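Local coordinates for protein DNA-directed RNA polymerase subunit Rpo11 (Thermoplasma acidophilum, PDB 1XPP) that probably serves as the Rpo11 (L) subunit of the archaeal RNA polymerase, the DNA-dependent enzyme that transcribes DNA into RNA, at residues D[22-27]-D[62-67]; D[48-53]-D[66-71]. One frame throughout, in Å; residues are numbered along the deposited sequence.

Contact 1: D[22-27]-D[62-67]; sequences SITVEM and NPQIYV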
ATOM      1  N   SER D  22       1.735 -26.493  -5.741  1.00 25.42           N
ATOM      2  CA  SER D  22       1.727 -25.117  -6.245  1.00 23.57           C
ATOM      3  C   SER D  22       1.096 -24.120  -5.291  1.00 21.98           C
ATOM      4  O   SER D  22       0.331 -24.468  -4.371  1.00 22.41           O
ATOM      5  CB  SER D  22       1.083 -25.041  -7.627  1.00 24.92           C
ATOM      6  OG  SER D  22      -0.306 -25.174  -7.495  1.00 27.57           O
ATOM      7  N   ILE D  23       1.412 -22.846  -5.518  1.00 19.76           N
ATOM      8  CA  ILE D  23       0.869 -21.805  -4.683  1.00 19.19           C
ATOM      9  C   ILE D  23       0.795 -20.547  -5.521  1.00 17.25           C
ATOM     10  O   ILE D  23       1.615 -20.342  -6.445  1.00 18.11           O
ATOM     11  CB  ILE D  23       1.750 -21.602  -3.405  1.00 18.37           C
ATOM     12  CG1 ILE D  23       0.995 -20.831  -2.338  1.00 19.21           C
ATOM     13  CG2 ILE D  23       3.113 -20.957  -3.763  1.00 20.93           C
ATOM     14  CD1 ILE D  23       1.693 -20.841  -0.936  1.00 21.07           C
ATOM     15  N   THR D  24      -0.220 -19.741  -5.226  1.00 18.14           N
ATOM     16  CA  THR D  24      -0.369 -18.426  -5.828  1.00 16.87           C
ATOM     17  C   THR D  24      -0.502 -17.399  -4.727  1.00 17.45           C
ATOM     18  O   THR D  24      -1.262 -17.595  -3.776  1.00 17.09           O
ATOM     19  CB  THR D  24      -1.644 -18.371  -6.693  1.00 17.17           C
ATOM     20  OG1 THR D  24      -1.579 -19.446  -7.623  1.00 18.18           O
ATOM     21  CG2 THR D  24      -1.765 -17.017  -7.415  1.00 18.21           C
ATOM     22  N   VAL D  25       0.274 -16.327  -4.862  1.00 16.48           N
ATOM     23  CA  VAL D  25       0.329 -15.271  -3.886  1.00 16.20           C
ATOM     24  C   VAL D  25       0.010 -13.941  -4.548  1.00 16.84           C
ATOM     25  O   VAL D  25       0.570 -13.608  -5.600  1.00 16.35           O
ATOM     26  CB  VAL D  25       1.746 -15.209  -3.222  1.00 15.59           C
ATOM     27  CG1 VAL D  25       1.778 -14.174  -2.129  1.00 18.50           C
ATOM     28  CG2 VAL D  25       2.130 -16.558  -2.682  1.00 15.18           C
ATOM     29  N   GLU D  26      -0.909 -13.194  -3.941  1.00 16.10           N
ATOM     30  CA  GLU D  26      -1.199 -11.828  -4.355  1.00 17.79           C
ATOM     31  C   GLU D  26      -0.233 -10.884  -3.645  1.00 17.77           C
ATOM     32  O   GLU D  26      -0.080 -10.975  -2.403  1.00 20.00           O
ATOM     33  CB  GLU D  26      -2.653 -11.470  -4.018  1.00 18.89           C
ATOM     34  CG  GLU D  26      -3.129 -10.213  -4.742  1.00 22.75           C
ATOM     35  CD  GLU D  26      -4.607  -9.932  -4.506  1.00 28.76           C
ATOM     36  OE1 GLU D  26      -5.111 -10.273  -3.414  1.00 30.74           O
ATOM     37  OE2 GLU D  26      -5.252  -9.337  -5.396  1.00 29.42           O
ATOM     38  N   MET D  27       0.419 -10.023  -4.421  1.00 17.78           N
ATOM     39  CA  MET D  27       1.445  -9.086  -3.948  1.00 18.74           C
ATOM     40  C   MET D  27       1.002  -7.669  -4.203  1.00 19.64           C
ATOM     41  O   MET D  27       0.852  -7.259  -5.363  1.00 19.23           O
ATOM     42  CB  MET D  27       2.764  -9.312  -4.686  1.00 19.81           C
ATOM     43  CG  MET D  27       3.108 -10.747  -4.898  1.00 23.31           C
ATOM     44  SD  MET D  27       3.897 -11.342  -3.417  1.00 30.66           S
ATOM     45  CE  MET D  27       5.458 -10.421  -3.297  1.00 25.81           C
ATOM     46  N   ASN D  62      -4.296  -6.688  -8.661  1.00 23.97           N
ATOM     47  CA  ASN D  62      -2.965  -6.550  -8.080  1.00 21.83           C
ATOM     48  C   ASN D  62      -2.132  -7.716  -8.587  1.00 19.53           C
ATOM     49  O   ASN D  62      -2.688  -8.790  -8.870  1.00 18.27           O
ATOM     50  CB  ASN D  62      -3.000  -6.620  -6.547  1.00 22.89           C
ATOM     51  CG  ASN D  62      -3.595  -5.373  -5.912  1.00 23.97           C
ATOM     52  OD1 ASN D  62      -3.029  -4.278  -6.011  1.00 27.47           O
ATOM     53  ND2 ASN D  62      -4.766  -5.528  -5.301  1.00 26.99           N
ATOM     54  N   PRO D  63      -0.806  -7.513  -8.706  1.00 18.21           N
ATOM     55  CA  PRO D  63       0.090  -8.582  -9.157  1.00 18.05           C
ATOM     56  C   PRO D  63      -0.065  -9.884  -8.347  1.00 17.37           C
ATOM     57  O   PRO D  63      -0.476  -9.897  -7.158  1.00 17.68           O
ATOM     58  CB  PRO D  63       1.480  -7.958  -9.008  1.00 18.33           C
ATOM     59  CG  PRO D  63       1.231  -6.481  -9.202  1.00 19.49           C
ATOM     60  CD  PRO D  63      -0.077  -6.248  -8.479  1.00 19.26           C
ATOM     61  N   GLN D  64       0.207 -10.962  -9.045  1.00 16.18           N
ATOM     62  CA  GLN D  64       0.240 -12.274  -8.446  1.00 16.39           C
ATOM     63  C   GLN D  64       1.511 -12.985  -8.892  1.00 15.60           C
ATOM     64  O   GLN D  64       2.095 -12.681  -9.951  1.00 16.58           O
ATOM     65  CB  GLN D  64      -0.945 -13.096  -8.912  1.00 16.62           C
ATOM     66  CG  GLN D  64      -2.290 -12.708  -8.276  1.00 17.11           C
ATOM     67  CD  GLN D  64      -3.461 -13.463  -8.857  1.00 16.53           C
ATOM     68  OE1 GLN D  64      -3.380 -14.666  -9.076  1.00 18.75           O
ATOM     69  NE2 GLN D  64      -4.585 -12.760  -9.050  1.00 18.36           N
ATOM     70  N   ILE D  65       1.988 -13.884  -8.032  1.00 15.08           N
ATOM     71  CA  ILE D  65       3.015 -14.829  -8.440  1.00 15.24           C
ATOM     72  C   ILE D  65       2.509 -16.249  -8.232  1.00 15.11           C
ATOM     73  O   ILE D  65       1.731 -16.513  -7.319  1.00 17.44           O
ATOM     74  CB  ILE D  65       4.385 -14.595  -7.708  1.00 14.55           C
ATOM     75  CG1 ILE D  65       4.275 -14.823  -6.203  1.00 19.09           C
ATOM     76  CG2 ILE D  65       4.932 -13.222  -8.001  1.00 15.53           C
ATOM     77  CD1 ILE D  65       5.632 -15.005  -5.518  1.00 20.76           C
ATOM     78  N   TYR D  66       2.926 -17.144  -9.141  1.00 15.31           N
ATOM     79  CA  TYR D  66       2.528 -18.536  -9.148  1.00 15.48           C
ATOM     80  C   TYR D  66       3.804 -19.393  -9.200  1.00 15.79           C
ATOM     81  O   TYR D  66       4.700 -19.140 -10.012  1.00 16.06           O
ATOM     82  CB  TYR D  66       1.736 -18.821 -10.425  1.00 15.76           C
ATOM     83  CG  TYR D  66       1.526 -20.288 -10.712  1.00 18.33           C
ATOM     84  CD1 TYR D  66       0.789 -21.096  -9.834  1.00 19.24           C
ATOM     85  CD2 TYR D  66       2.093 -20.867 -11.822  1.00 20.38           C
ATOM     86  CE1 TYR D  66       0.597 -22.452 -10.119  1.00 21.74           C
ATOM     87  CE2 TYR D  66       1.905 -22.212 -12.107  1.00 23.73           C
ATOM     88  CZ  TYR D  66       1.161 -22.977 -11.257  1.00 21.66           C
ATOM     89  OH  TYR D  66       1.003 -24.314 -11.545  1.00 26.73           O
ATOM     90  N   VAL D  67       3.863 -20.392  -8.331  1.00 16.31           N
ATOM     91  CA  VAL D  67       5.030 -21.268  -8.277  1.00 17.19           C
ATOM     92  C   VAL D  67       4.532 -22.702  -8.217  1.00 17.63           C
ATOM     93  O   VAL D  67       3.676 -23.022  -7.394  1.00 18.53           O
ATOM     94  CB  VAL D  67       5.900 -20.976  -7.002  1.00 15.89           C
ATOM     95  CG1 VAL D  67       7.112 -21.888  -6.949  1.00 18.23           C
ATOM     96  CG2 VAL D  67       6.355 -19.504  -6.963  1.00 18.66           C
TER
HETATM   97  O   HOH W   1      -0.763 -25.780 -10.360  1.00 34.45           O
HETATM   98  O   HOH W   2      -4.877 -10.009  -8.015  1.00 21.39           O

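Contact 2: D[48-53]-D[66-71]; sequences VDEARY and YVRVKS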
ATOM      1  N   VAL D  48      12.053 -26.378  -8.790  1.00 25.00           N
ATOM      2  CA  VAL D  48      10.946 -25.563  -9.316  1.00 25.20           C
ATOM      3  C   VAL D  48      10.610 -25.954 -10.745  1.00 26.45           C
ATOM      4  O   VAL D  48      11.492 -26.039 -11.611  1.00 27.65           O
ATOM      5  CB  VAL D  48      11.252 -24.043  -9.201  1.00 24.82           C
ATOM      6  CG1 VAL D  48      10.233 -23.196 -10.000  1.00 25.54           C
ATOM      7  CG2 VAL D  48      11.202 -23.659  -7.765  1.00 21.76           C
ATOM      8  N   ASP D  49       9.315 -26.167 -10.959  1.00 27.24           N
ATOM      9  CA  ASP D  49       8.742 -26.573 -12.231  1.00 28.42           C
ATOM     10  C   ASP D  49       8.340 -25.341 -13.051  1.00 27.58           C
ATOM     11  O   ASP D  49       8.665 -25.229 -14.232  1.00 27.88           O
ATOM     12  CB  ASP D  49       7.516 -27.432 -11.902  1.00 29.31           C
ATOM     13  CG  ASP D  49       7.329 -28.582 -12.824  1.00 34.35           C
ATOM     14  OD1 ASP D  49       7.037 -28.350 -14.017  1.00 39.20           O
ATOM     15  OD2 ASP D  49       7.400 -29.728 -12.325  1.00 36.87           O
ATOM     16  N   GLU D  50       7.636 -24.407 -12.415  1.00 26.53           N
ATOM     17  CA  GLU D  50       7.267 -23.168 -13.071  1.00 25.15           C
ATOM     18  C   GLU D  50       7.219 -22.069 -12.036  1.00 23.13           C
ATOM     19  O   GLU D  50       6.869 -22.309 -10.896  1.00 23.30           O
ATOM     20  CB  GLU D  50       5.889 -23.281 -13.740  1.00 27.04           C
ATOM     21  CG  GLU D  50       5.947 -23.440 -15.269  1.00 31.44           C
ATOM     22  CD  GLU D  50       4.595 -23.751 -15.869  1.00 36.20           C
ATOM     23  OE1 GLU D  50       4.511 -24.703 -16.685  1.00 37.08           O
ATOM     24  OE2 GLU D  50       3.614 -23.055 -15.512  1.00 38.87           O
ATOM     25  N   ALA D  51       7.584 -20.877 -12.462  1.00 22.27           N
ATOM     26  CA  ALA D  51       7.423 -19.686 -11.624  1.00 20.35           C
ATOM     27  C   ALA D  51       7.128 -18.537 -12.541  1.00 20.12           C
ATOM     28  O   ALA D  51       7.867 -18.282 -13.501  1.00 20.32           O
ATOM     29  CB  ALA D  51       8.658 -19.415 -10.808  1.00 20.14           C
ATOM     30  N   ARG D  52       6.041 -17.834 -12.233  1.00 18.96           N
ATOM     31  CA  ARG D  52       5.551 -16.783 -13.105  1.00 18.89           C
ATOM     32  C   ARG D  52       5.118 -15.592 -12.286  1.00 17.70           C
ATOM     33  O   ARG D  52       4.560 -15.749 -11.202  1.00 17.51           O
ATOM     34  CB  ARG D  52       4.323 -17.264 -13.866  1.00 19.26           C
ATOM     35  CG  ARG D  52       4.517 -18.561 -14.644  1.00 24.80           C
ATOM     36  CD  ARG D  52       5.063 -18.268 -16.035  1.00 31.31           C
ATOM     37  NE  ARG D  52       4.284 -17.219 -16.679  1.00 39.62           N
ATOM     38  CZ  ARG D  52       4.360 -16.894 -17.966  1.00 42.00           C
ATOM     39  NH1 ARG D  52       5.183 -17.553 -18.777  1.00 44.21           N
ATOM     40  NH2 ARG D  52       3.598 -15.912 -18.445  1.00 44.07           N
ATOM     41  N   TYR D  53       5.349 -14.400 -12.813  1.00 16.82           N
ATOM     42  CA  TYR D  53       4.672 -13.230 -12.274  1.00 16.66           C
ATOM     43  C   TYR D  53       3.614 -12.783 -13.247  1.00 17.14           C
ATOM     44  O   TYR D  53       3.761 -12.966 -14.475  1.00 17.87           O
ATOM     45  CB  TYR D  53       5.639 -12.075 -12.007  1.00 17.32           C
ATOM     46  CG  TYR D  53       6.442 -11.614 -13.202  1.00 16.33           C
ATOM     47  CD1 TYR D  53       5.906 -10.684 -14.120  1.00 21.97           C
ATOM     48  CD2 TYR D  53       7.731 -12.083 -13.406  1.00 19.93           C
ATOM     49  CE1 TYR D  53       6.654 -10.263 -15.220  1.00 23.97           C
ATOM     50  CE2 TYR D  53       8.485 -11.652 -14.481  1.00 20.90           C
ATOM     51  CZ  TYR D  53       7.943 -10.751 -15.386  1.00 25.64           C
ATOM     52  OH  TYR D  53       8.720 -10.348 -16.458  1.00 29.07           O
ATOM     53  N   TYR D  66       2.926 -17.144  -9.141  1.00 15.31           N
ATOM     54  CA  TYR D  66       2.528 -18.536  -9.148  1.00 15.48           C
ATOM     55  C   TYR D  66       3.804 -19.393  -9.200  1.00 15.79           C
ATOM     56  O   TYR D  66       4.700 -19.140 -10.012  1.00 16.06           O
ATOM     57  CB  TYR D  66       1.736 -18.821 -10.425  1.00 15.76           C
ATOM     58  CG  TYR D  66       1.526 -20.288 -10.712  1.00 18.33           C
ATOM     59  CD1 TYR D  66       0.789 -21.096  -9.834  1.00 19.24           C
ATOM     60  CD2 TYR D  66       2.093 -20.867 -11.822  1.00 20.38           C
ATOM     61  CE1 TYR D  66       0.597 -22.452 -10.119  1.00 21.74           C
ATOM     62  CE2 TYR D  66       1.905 -22.212 -12.107  1.00 23.73           C
ATOM     63  CZ  TYR D  66       1.161 -22.977 -11.257  1.00 21.66           C
ATOM     64  OH  TYR D  66       1.003 -24.314 -11.545  1.00 26.73           O
ATOM     65  N   VAL D  67       3.863 -20.392  -8.331  1.00 16.31           N
ATOM     66  CA  VAL D  67       5.030 -21.268  -8.277  1.00 17.19           C
ATOM     67  C   VAL D  67       4.532 -22.702  -8.217  1.00 17.63           C
ATOM     68  O   VAL D  67       3.676 -23.022  -7.394  1.00 18.53           O
ATOM     69  CB  VAL D  67       5.900 -20.976  -7.002  1.00 15.89           C
ATOM     70  CG1 VAL D  67       7.112 -21.888  -6.949  1.00 18.23           C
ATOM     71  CG2 VAL D  67       6.355 -19.504  -6.963  1.00 18.66           C
ATOM     72  N   ARG D  68       5.071 -23.533  -9.093  1.00 19.00           N
ATOM     73  CA  ARG D  68       4.861 -24.983  -9.011  1.00 21.30           C
ATOM     74  C   ARG D  68       6.209 -25.693  -8.896  1.00 21.06           C
ATOM     75  O   ARG D  68       7.129 -25.400  -9.628  1.00 21.54           O
ATOM     76  CB  ARG D  68       4.101 -25.506 -10.223  1.00 22.05           C
ATOM     77  CG  ARG D  68       3.836 -27.033 -10.182  1.00 26.46           C
ATOM     78  CD  ARG D  68       2.936 -27.484 -11.344  1.00 31.39           C
ATOM     79  NE  ARG D  68       3.262 -26.808 -12.594  1.00 35.73           N
ATOM     80  CZ  ARG D  68       3.978 -27.338 -13.582  1.00 38.55           C
ATOM     81  NH1 ARG D  68       4.446 -28.575 -13.488  1.00 41.38           N
ATOM     82  NH2 ARG D  68       4.220 -26.629 -14.678  1.00 40.76           N
ATOM     83  N   VAL D  69       6.275 -26.657  -7.981  1.00 22.67           N
ATOM     84  CA  VAL D  69       7.516 -27.394  -7.707  1.00 24.04           C
ATOM     85  C   VAL D  69       7.462 -28.852  -8.228  1.00 26.16           C
ATOM     86  O   VAL D  69       6.371 -29.449  -8.290  1.00 27.59           O
ATOM     87  CB  VAL D  69       7.839 -27.349  -6.177  1.00 23.05           C
ATOM     88  CG1 VAL D  69       8.126 -25.879  -5.727  1.00 23.17           C
ATOM     89  CG2 VAL D  69       6.742 -27.937  -5.333  1.00 23.72           C
ATOM     90  N   LYS D  70       8.624 -29.378  -8.624  1.00 28.74           N
ATOM     91  CA  LYS D  70       8.785 -30.843  -8.859  1.00 30.57           C
ATOM     92  C   LYS D  70       8.842 -31.615  -7.538  1.00 31.51           C
ATOM     93  O   LYS D  70       8.421 -32.778  -7.469  1.00 33.17           O
ATOM     94  CB  LYS D  70      10.079 -31.187  -9.598  1.00 30.84           C
ATOM     95  CG  LYS D  70      10.478 -30.336 -10.774  1.00 33.18           C
ATOM     96  CD  LYS D  70      11.963 -30.547 -11.089  1.00 37.16           C
ATOM     97  CE  LYS D  70      12.394 -29.731 -12.278  1.00 37.73           C
ATOM     98  NZ  LYS D  70      13.857 -29.405 -12.216  1.00 39.63           N
ATOM     99  N   SER D  71       9.416 -31.001  -6.507  1.00 31.89           N
ATOM    100  CA  SER D  71       9.581 -31.651  -5.205  1.00 32.18           C
ATOM    101  C   SER D  71       9.548 -30.628  -4.091  1.00 31.53           C
ATOM    102  O   SER D  71       9.698 -29.433  -4.339  1.00 31.38           O
ATOM    103  CB  SER D  71      10.895 -32.439  -5.162  1.00 32.17           C
ATOM    104  OG  SER D  71      11.972 -31.637  -5.621  1.00 33.41           O
TER

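Contact 1: D[22-27]-D[62-67]
Strands 22-27 and 64-67 run antiparallel, their axes 4.6 Å apart at 164°, with I23-V67 and V25-I65 as hydrogen-bonded pairs and T24-Y66 and E26-Q64 as non-hydrogen-bonded pairs. The ladder ends differently from the way it runs: M27 N reaches P63 O at 2.9 Å from above the carbonyl plane, whereas I23 and V67 bond nearly along each other's C=O axes. The apolar face carries I23, V25, I65 and V67. On it V25 CB meets I65 CG1 at 3.9 Å; CG1 sits in the crowded position between backbone N and carbonyl carbon (chi1 64°). These are the two central strands of the four-stranded antiparallel sheet in the Rpb3/Rpb11 dimerisation domain. Helix 32-42 packs on I65, and F96 and F100 of a second subunit pack on V25 and I23. The T24, E26, Q64 and Y66 face is more polar. With CG anti to its backbone N (chi1 167°), Y66 lays its ring along the strand pair. T24 OG1 lies at the Y66 ring edge, 3.6 Å from CD1; S22 CB touches Y66 CE1 at 3.6 Å. One water joins Y66 OH (2.6 Å) to S22 OG; an alanine here in place of Y66 would remove the hydroxyl end of that bridge and would probably loosen the packing around S22 and T24. A second water donates to E26 OE2 and N62 O and accepts from Q64 NE2.

Contact 2: D[48-53]-D[66-71]
In this beta hairpin the axes of strands 50-53 and 66-69 approach to 4.7 Å and their N-to-C directions differ by 178°, and the register slips by one between V48-V69 and E50-R68. This is a classic beta bulge: D49 and E50 both face R68, and R68 O accepts from D49 N at 2.7 Å and from E50 N at 3.0 Å, both in the carbonyl plane. The A51 and V67 face is buried under helices 32-42 and 74-105, I42 against A51 and I78 against V67. V48 and V69 diverge and only graze each other (V48 CG2 to V69 CG1, 4.3 Å); A77 of helix 74-105 touches both. The other side is polar and more exposed. R68 starts out extended and bends at chi3 (40°), bringing D49 CB over one guanidinium face and E50 OE1 to its edge. R68 forms two salt bridges, NH1 to D49 OD1 at 2.7 Å and NH2 to E50 OE1 at 2.8 Å, with the E50 carboxylate turned 86° from the guanidinium. K70 sends NZ to D46 O. Because the bulge sets consecutive acids on separate terminal nitrogens of one arginine, their mutual repulsion is probably offset and all three are likely to stay ionised.

How the contacts relate
Strand 64-69 is common to both contacts: contact 1 borders it with strand 22-28, contact 2 with strand 48-54, so the three are consecutive in one antiparallel sheet. The contact centres lie 11 Å apart. Y66 and V67 take part in both, and their backbone bonding alternates: V67 pairs through its N and O with I23 in contact 1, Y66 with R52 in contact 2. Side chains of the shared strand also touch both neighbours in pairs that neither contact contains: R68 CB lies 4.0 Å from S22 CB on strand 22-28, and I65 CG2 4.2 Å from Y53 CB on strand 48-54. I78 of helix 74-105 touches both I23 and V67. Packing by other subunits on these segments is confined to contact 1.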